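Local coordinates for OmpT protein (Vibrio cholerae serotype O1, PDB 6EHD) that probably acts as a porin, forming a beta-barrel diffusion channel across the bacterial outer membrane, at residues D243-M255 with D265-F277. The protein carries 1 engineered substitution. Residues are numbered along the deposited sequence; the frame is centred on the assembly and turned at random.
Sequences DKTKLYAGYEYVM and DGTLVYLGVEYKF. With C8E ((hydroxyethyloxy)tri(ethyloxy)octane), chain E; C8E ((hydroxyethyloxy)tri(ethyloxy)octane), chain F.
The ring of Tyr-248 lies with one face over Gly-272, whose CA sits 3.8 Å from the centroid of that ring and 21° off its normal, a CH-pi contact. Tyr-270 repeats this over Gly-250, again near the normal, and the rings meet at their edges, Tyr-248 CD1 to Tyr-270 CD1 at 3.9 Å. Both tyrosines hold CG between backbone N and carbonyl carbon (chi1 61° in each), which lays each ring across the neighbouring strand on top of a glycine. At the edge of the Tyr-270 ring lies Glu-252 OE2; one water bridges this oxygen to Tyr-270 OH. Glu-252 OE1 is hydrogen-bonded to Thr-106 and OE2 to Gly-105 N, while Tyr-270 OH bonds to Tyr-99 N; Tyr-248 OH is hydrogen-bonded to Glu-286 of strand 281-291.

On the opposite face, detergent covers one side of the Tyr-251 and Tyr-253 rings. Val-269 CG2 meets the Tyr-251 edge at 3.8 Å from CD1, while Tyr-253 OH donates to Asp-265 OD2 at 2.7 Å, on the anti side and 32° out of the carboxylate plane. Paired backbone bonds, such as Lys-246 N to Glu-274 O at 3.0 Å, returned by Glu-274 N to Lys-246 O at 2.8 Å, establish an antiparallel hairpin. Side chains alternate between a polar inward face and a largely apolar, aromatic outer face where detergent binds, as expected of neighbouring strands in a porin beta-barrel wall.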
loop_
_atom_site.group_PDB
_atom_site.type_symbol
_atom_site.label_atom_id
_atom_site.label_comp_id
_atom_site.label_asym_id
_atom_site.label_seq_id
_atom_site.Cartn_x
_atom_site.Cartn_y
_atom_site.Cartn_z
ATOM N N ASP A 243 12.538 22.217 11.400
ATOM C CA ASP A 243 13.407 21.019 11.339
ATOM C C ASP A 243 12.699 19.677 11.766
ATOM O O ASP A 243 12.822 18.630 11.084
ATOM C CB ASP A 243 14.613 21.238 12.287
ATOM C CG ASP A 243 14.215 21.986 13.608
ATOM O OD1 ASP A 243 13.272 21.569 14.349
ATOM O OD2 ASP A 243 14.820 23.056 13.871
ATOM N N LYS A 244 11.937 19.724 12.846
ATOM C CA LYS A 244 11.345 18.505 13.318
ATOM C C LYS A 244 9.922 18.332 12.952
ATOM O O LYS A 244 9.371 17.326 13.299
ATOM C CB LYS A 244 11.455 18.441 14.861
ATOM C CG LYS A 244 12.914 18.322 15.316
ATOM C CD LYS A 244 12.968 18.716 16.773
ATOM C CE LYS A 244 14.201 18.272 17.497
ATOM N NZ LYS A 244 14.345 16.803 17.568
ATOM N N THR A 245 9.297 19.313 12.264
ATOM C CA THR A 245 7.879 19.347 12.214
ATOM C C THR A 245 7.365 19.461 10.732
ATOM O O THR A 245 7.804 20.368 10.047
ATOM C CB THR A 245 7.296 20.523 13.058
ATOM O OG1 THR A 245 7.697 20.444 14.446
ATOM C CG2 THR A 245 5.834 20.437 13.099
ATOM N N LYS A 246 6.435 18.560 10.354
ATOM C CA LYS A 246 5.855 18.547 9.001
ATOM C C LYS A 246 4.363 18.483 9.043
ATOM O O LYS A 246 3.761 17.662 9.766
ATOM C CB LYS A 246 6.458 17.371 8.231
ATOM C CG LYS A 246 5.941 17.224 6.808
ATOM C CD LYS A 246 6.815 16.267 5.990
ATOM C CE LYS A 246 6.479 14.845 6.081
ATOM N NZ LYS A 246 7.553 14.157 5.245
ATOM N N LEU A 247 3.711 19.395 8.300
ATOM C CA LEU A 247 2.286 19.332 8.152
ATOM C C LEU A 247 1.943 18.560 6.840
ATOM O O LEU A 247 2.672 18.637 5.846
ATOM C CB LEU A 247 1.646 20.770 8.049
ATOM C CG LEU A 247 1.912 21.742 9.235
ATOM C CD1 LEU A 247 1.026 23.002 9.104
ATOM C CD2 LEU A 247 1.627 21.031 10.520
ATOM N N TYR A 248 0.782 17.959 6.806
ATOM C CA TYR A 248 0.380 17.249 5.558
ATOM C C TYR A 248 -1.149 17.257 5.395
ATOM O O TYR A 248 -1.951 17.417 6.344
ATOM C CB TYR A 248 0.919 15.806 5.567
ATOM C CG TYR A 248 0.413 14.949 6.687
ATOM C CD1 TYR A 248 -0.765 14.238 6.592
ATOM C CD2 TYR A 248 1.171 14.828 7.874
ATOM C CE1 TYR A 248 -1.216 13.414 7.624
ATOM C CE2 TYR A 248 0.719 14.011 8.933
ATOM C CZ TYR A 248 -0.453 13.327 8.827
ATOM O OH TYR A 248 -0.945 12.496 9.831
ATOM N N ALA A 249 -1.605 17.134 4.131
ATOM C CA ALA A 249 -3.073 17.143 3.813
ATOM C C ALA A 249 -3.351 16.491 2.472
ATOM O O ALA A 249 -2.439 16.405 1.593
ATOM C CB ALA A 249 -3.611 18.610 3.815
ATOM N N GLY A 250 -4.556 15.950 2.291
ATOM C CA GLY A 250 -4.947 15.437 0.951
ATOM C C GLY A 250 -6.432 15.396 0.757
ATOM O O GLY A 250 -7.233 15.429 1.732
ATOM N N TYR A 251 -6.784 15.371 -0.529
ATOM C CA TYR A 251 -8.191 15.242 -1.028
ATOM C C TYR A 251 -8.240 14.099 -2.044
ATOM O O TYR A 251 -7.431 14.063 -3.017
ATOM C CB TYR A 251 -8.561 16.574 -1.742
ATOM C CG TYR A 251 -9.908 16.523 -2.526
ATOM C CD1 TYR A 251 -11.138 16.622 -1.858
ATOM C CD2 TYR A 251 -9.924 16.234 -3.882
ATOM C CE1 TYR A 251 -12.347 16.502 -2.534
ATOM C CE2 TYR A 251 -11.132 16.136 -4.578
ATOM C CZ TYR A 251 -12.342 16.263 -3.901
ATOM O OH TYR A 251 -13.559 16.157 -4.634
ATOM N N GLU A 252 -9.170 13.163 -1.838
ATOM C CA GLU A 252 -9.315 11.980 -2.626
ATOM C C GLU A 252 -10.784 11.819 -3.087
ATOM O O GLU A 252 -11.724 11.803 -2.246
ATOM C CB GLU A 252 -8.912 10.715 -1.814
ATOM C CG GLU A 252 -7.481 10.808 -1.298
ATOM C CD GLU A 252 -6.996 9.697 -0.342
ATOM O OE1 GLU A 252 -7.834 8.883 0.149
ATOM O OE2 GLU A 252 -5.716 9.572 -0.174
ATOM N N TYR A 253 -10.973 11.686 -4.404
ATOM C CA TYR A 253 -12.359 11.480 -4.954
ATOM C C TYR A 253 -12.384 10.262 -5.884
ATOM O O TYR A 253 -11.512 10.147 -6.785
ATOM C CB TYR A 253 -12.737 12.740 -5.722
ATOM C CG TYR A 253 -14.130 12.654 -6.376
ATOM C CD1 TYR A 253 -15.298 12.728 -5.590
ATOM C CD2 TYR A 253 -14.262 12.299 -7.744
ATOM C CE1 TYR A 253 -16.595 12.611 -6.172
ATOM C CE2 TYR A 253 -15.565 12.188 -8.332
ATOM C CZ TYR A 253 -16.693 12.342 -7.539
ATOM O OH TYR A 253 -17.949 12.149 -8.145
ATOM N N VAL A 254 -13.377 9.362 -5.690
ATOM C CA VAL A 254 -13.484 8.147 -6.452
ATOM C C VAL A 254 -14.974 8.026 -6.955
ATOM O O VAL A 254 -15.919 8.282 -6.156
ATOM C CB VAL A 254 -13.149 6.896 -5.677
ATOM C CG1 VAL A 254 -13.262 5.651 -6.576
ATOM C CG2 VAL A 254 -11.724 7.034 -5.054
ATOM N N MET A 255 -15.134 7.805 -8.251
ATOM C CA MET A 255 -16.527 7.430 -8.854
ATOM C C MET A 255 -16.559 5.985 -9.285
ATOM O O MET A 255 -15.599 5.479 -9.867
ATOM C CB MET A 255 -16.938 8.405 -9.958
ATOM C CG MET A 255 -16.107 8.662 -11.191
ATOM S SD MET A 255 -16.383 10.333 -12.041
ATOM C CE MET A 255 -17.821 11.056 -11.302
ATOM N N ASP A 265 -20.224 7.485 -5.508
ATOM C CA ASP A 265 -18.898 8.162 -5.393
ATOM C C ASP A 265 -18.525 8.269 -3.912
ATOM O O ASP A 265 -19.394 8.018 -3.018
ATOM C CB ASP A 265 -18.861 9.517 -6.130
ATOM C CG ASP A 265 -19.807 10.592 -5.607
ATOM O OD1 ASP A 265 -20.193 10.602 -4.435
ATOM O OD2 ASP A 265 -19.941 11.583 -6.347
ATOM N N GLY A 266 -17.267 8.661 -3.652
ATOM C CA GLY A 266 -16.723 8.782 -2.283
ATOM C C GLY A 266 -15.646 9.846 -2.213
ATOM O O GLY A 266 -14.880 9.990 -3.181
ATOM N N THR A 267 -15.635 10.613 -1.105
ATOM C CA THR A 267 -14.699 11.695 -0.839
ATOM C C THR A 267 -13.987 11.389 0.489
ATOM O O THR A 267 -14.681 11.010 1.473
ATOM C CB THR A 267 -15.472 13.014 -0.748
ATOM O OG1 THR A 267 -16.088 13.285 -2.048
ATOM C CG2 THR A 267 -14.542 14.117 -0.479
ATOM N N LEU A 268 -12.649 11.571 0.506
ATOM C CA LEU A 268 -11.866 11.462 1.770
ATOM C C LEU A 268 -10.932 12.629 1.829
ATOM O O LEU A 268 -10.167 12.874 0.877
ATOM C CB LEU A 268 -11.132 10.070 1.867
ATOM C CG LEU A 268 -10.335 9.667 3.123
ATOM C CD1 LEU A 268 -9.116 10.514 3.342
ATOM C CD2 LEU A 268 -11.189 9.681 4.373
ATOM N N VAL A 269 -10.984 13.427 2.916
ATOM C CA VAL A 269 -10.034 14.523 3.130
ATOM C C VAL A 269 -9.280 14.238 4.461
ATOM O O VAL A 269 -9.897 13.819 5.472
ATOM C CB VAL A 269 -10.758 15.905 3.230
ATOM C CG1 VAL A 269 -9.758 17.001 3.513
ATOM C CG2 VAL A 269 -11.493 16.230 1.901
ATOM N N TYR A 270 -7.974 14.516 4.508
ATOM C CA TYR A 270 -7.190 14.376 5.752
ATOM C C TYR A 270 -6.335 15.600 5.962
ATOM O O TYR A 270 -5.892 16.262 4.987
ATOM C CB TYR A 270 -6.387 13.022 5.834
ATOM C CG TYR A 270 -5.349 12.827 4.733
ATOM C CD1 TYR A 270 -4.073 13.437 4.769
ATOM C CD2 TYR A 270 -5.695 12.070 3.577
ATOM C CE1 TYR A 270 -3.187 13.245 3.715
ATOM C CE2 TYR A 270 -4.818 11.895 2.506
ATOM C CZ TYR A 270 -3.564 12.503 2.568
ATOM O OH TYR A 270 -2.701 12.331 1.489
ATOM N N LEU A 271 -6.043 15.909 7.255
ATOM C CA LEU A 271 -5.090 16.958 7.611
ATOM C C LEU A 271 -4.333 16.458 8.892
ATOM O O LEU A 271 -4.980 15.933 9.789
ATOM C CB LEU A 271 -5.896 18.221 8.067
ATOM C CG LEU A 271 -5.165 19.465 8.575
ATOM C CD1 LEU A 271 -4.078 20.028 7.677
ATOM C CD2 LEU A 271 -6.102 20.645 8.934
ATOM N N GLY A 272 -3.023 16.569 8.916
ATOM C CA GLY A 272 -2.266 16.079 10.102
ATOM C C GLY A 272 -0.953 16.736 10.282
ATOM O O GLY A 272 -0.514 17.640 9.520
ATOM N N VAL A 273 -0.280 16.326 11.398
ATOM C CA VAL A 273 0.974 16.838 11.756
ATOM C C VAL A 273 1.889 15.704 12.247
ATOM O O VAL A 273 1.402 14.803 12.935
ATOM C CB VAL A 273 0.874 17.918 12.888
ATOM C CG1 VAL A 273 0.205 17.438 14.100
ATOM C CG2 VAL A 273 2.236 18.488 13.246
ATOM N N GLU A 274 3.160 15.756 11.794
ATOM C CA GLU A 274 4.231 14.798 12.190
ATOM C C GLU A 274 5.291 15.517 12.963
ATOM O O GLU A 274 5.849 16.551 12.504
ATOM C CB GLU A 274 4.855 14.156 10.918
ATOM C CG GLU A 274 6.123 13.228 11.135
ATOM C CD GLU A 274 6.847 13.076 9.774
ATOM O OE1 GLU A 274 6.417 12.222 8.950
ATOM O OE2 GLU A 274 7.694 13.928 9.430
ATOM N N TYR A 275 5.789 14.902 14.063
ATOM C CA TYR A 275 6.863 15.534 14.845
ATOM C C TYR A 275 7.895 14.464 15.151
ATOM O O TYR A 275 7.549 13.431 15.740
ATOM C CB TYR A 275 6.345 16.142 16.194
ATOM C CG TYR A 275 7.415 16.730 17.046
ATOM C CD1 TYR A 275 7.835 18.062 16.868
ATOM C CD2 TYR A 275 8.019 15.999 18.088
ATOM C CE1 TYR A 275 8.821 18.652 17.625
ATOM C CE2 TYR A 275 9.045 16.595 18.836
ATOM C CZ TYR A 275 9.411 17.906 18.660
ATOM O OH TYR A 275 10.452 18.518 19.368
ATOM N N LYS A 276 9.139 14.759 14.803
ATOM C CA LYS A 276 10.290 13.771 15.018
ATOM C C LYS A 276 11.095 14.131 16.269
ATOM O O LYS A 276 11.655 15.219 16.368
ATOM C CB LYS A 276 11.195 13.774 13.773
ATOM C CG LYS A 276 10.502 13.101 12.582
ATOM C CD LYS A 276 11.454 13.096 11.345
ATOM C CE LYS A 276 10.826 12.460 10.131
ATOM N NZ LYS A 276 11.827 12.230 9.052
ATOM N N PHE A 277 10.976 13.324 17.317
ATOM C CA PHE A 277 11.872 13.505 18.479
ATOM C C PHE A 277 13.345 13.241 18.100
ATOM O O PHE A 277 14.255 13.965 18.555
ATOM C CB PHE A 277 11.445 12.653 19.666
ATOM C CG PHE A 277 10.226 13.183 20.403
ATOM C CD1 PHE A 277 10.414 14.005 21.525
ATOM C CD2 PHE A 277 8.926 12.804 20.083
ATOM C CE1 PHE A 277 9.362 14.549 22.184
ATOM C CE2 PHE A 277 7.850 13.308 20.810
ATOM C CZ PHE A 277 8.063 14.157 21.875
HETATM C C1 C8E E . -4.856 18.450 -10.710
HETATM C C2 C8E E . -5.294 19.203 -9.460
HETATM C C3 C8E E . -6.785 19.048 -9.277
HETATM C C4 C8E E . -7.410 20.063 -8.305
HETATM C C5 C8E E . -8.417 19.364 -7.394
HETATM C C6 C8E E . -9.802 19.061 -7.908
HETATM C C7 C8E E . -10.104 17.571 -8.165
HETATM C C8 C8E E . -11.630 17.338 -8.290
HETATM O O9 C8E E . -12.183 16.277 -9.104
HETATM C C10 C8E E . -13.064 16.524 -10.187
HETATM C C11 C8E E . -14.173 15.525 -10.182
HETATM O O12 C8E E . -15.082 16.176 -9.305
HETATM C C13 C8E E . -16.462 15.796 -9.179
HETATM C C14 C8E E . -17.030 16.158 -7.794
HETATM O O15 C8E E . -16.534 17.422 -7.286
HETATM C C16 C8E E . -17.210 17.908 -6.087
HETATM C C17 C8E E . -16.775 19.290 -5.564
HETATM O O18 C8E E . -15.348 19.352 -5.550
HETATM C C19 C8E E . -14.548 20.256 -4.743
HETATM C C20 C8E E . -13.243 20.566 -5.500
HETATM O O21 C8E E . -12.064 20.105 -4.855
HETATM O O9 C8E F . -14.875 1.477 8.783
HETATM C C10 C8E F . -14.822 2.883 8.916
HETATM C C11 C8E F . -13.388 3.347 8.753
HETATM O O12 C8E F . -13.443 4.759 8.498
HETATM C C13 C8E F . -12.249 5.284 7.937
HETATM C C14 C8E F . -12.384 6.656 7.298
HETATM O O15 C8E F . -13.357 6.753 6.215
HETATM C C16 C8E F . -12.958 5.951 5.107
HETATM C C17 C8E F . -14.207 5.652 4.335
HETATM O O18 C8E F . -14.256 6.629 3.321
HETATM C C19 C8E F . -14.182 6.078 2.018
HETATM C C20 C8E F . -15.553 6.339 1.478
HETATM O O21 C8E F . -15.638 7.726 1.187
HETATM O O HOH W 1 8.789 15.876 10.798
HETATM O O HOH W 2 9.177 13.493 7.350
HETATM O O HOH W 3 -15.941 15.775 -3.338
HETATM O O HOH W 4 -4.036 11.663 -0.714
#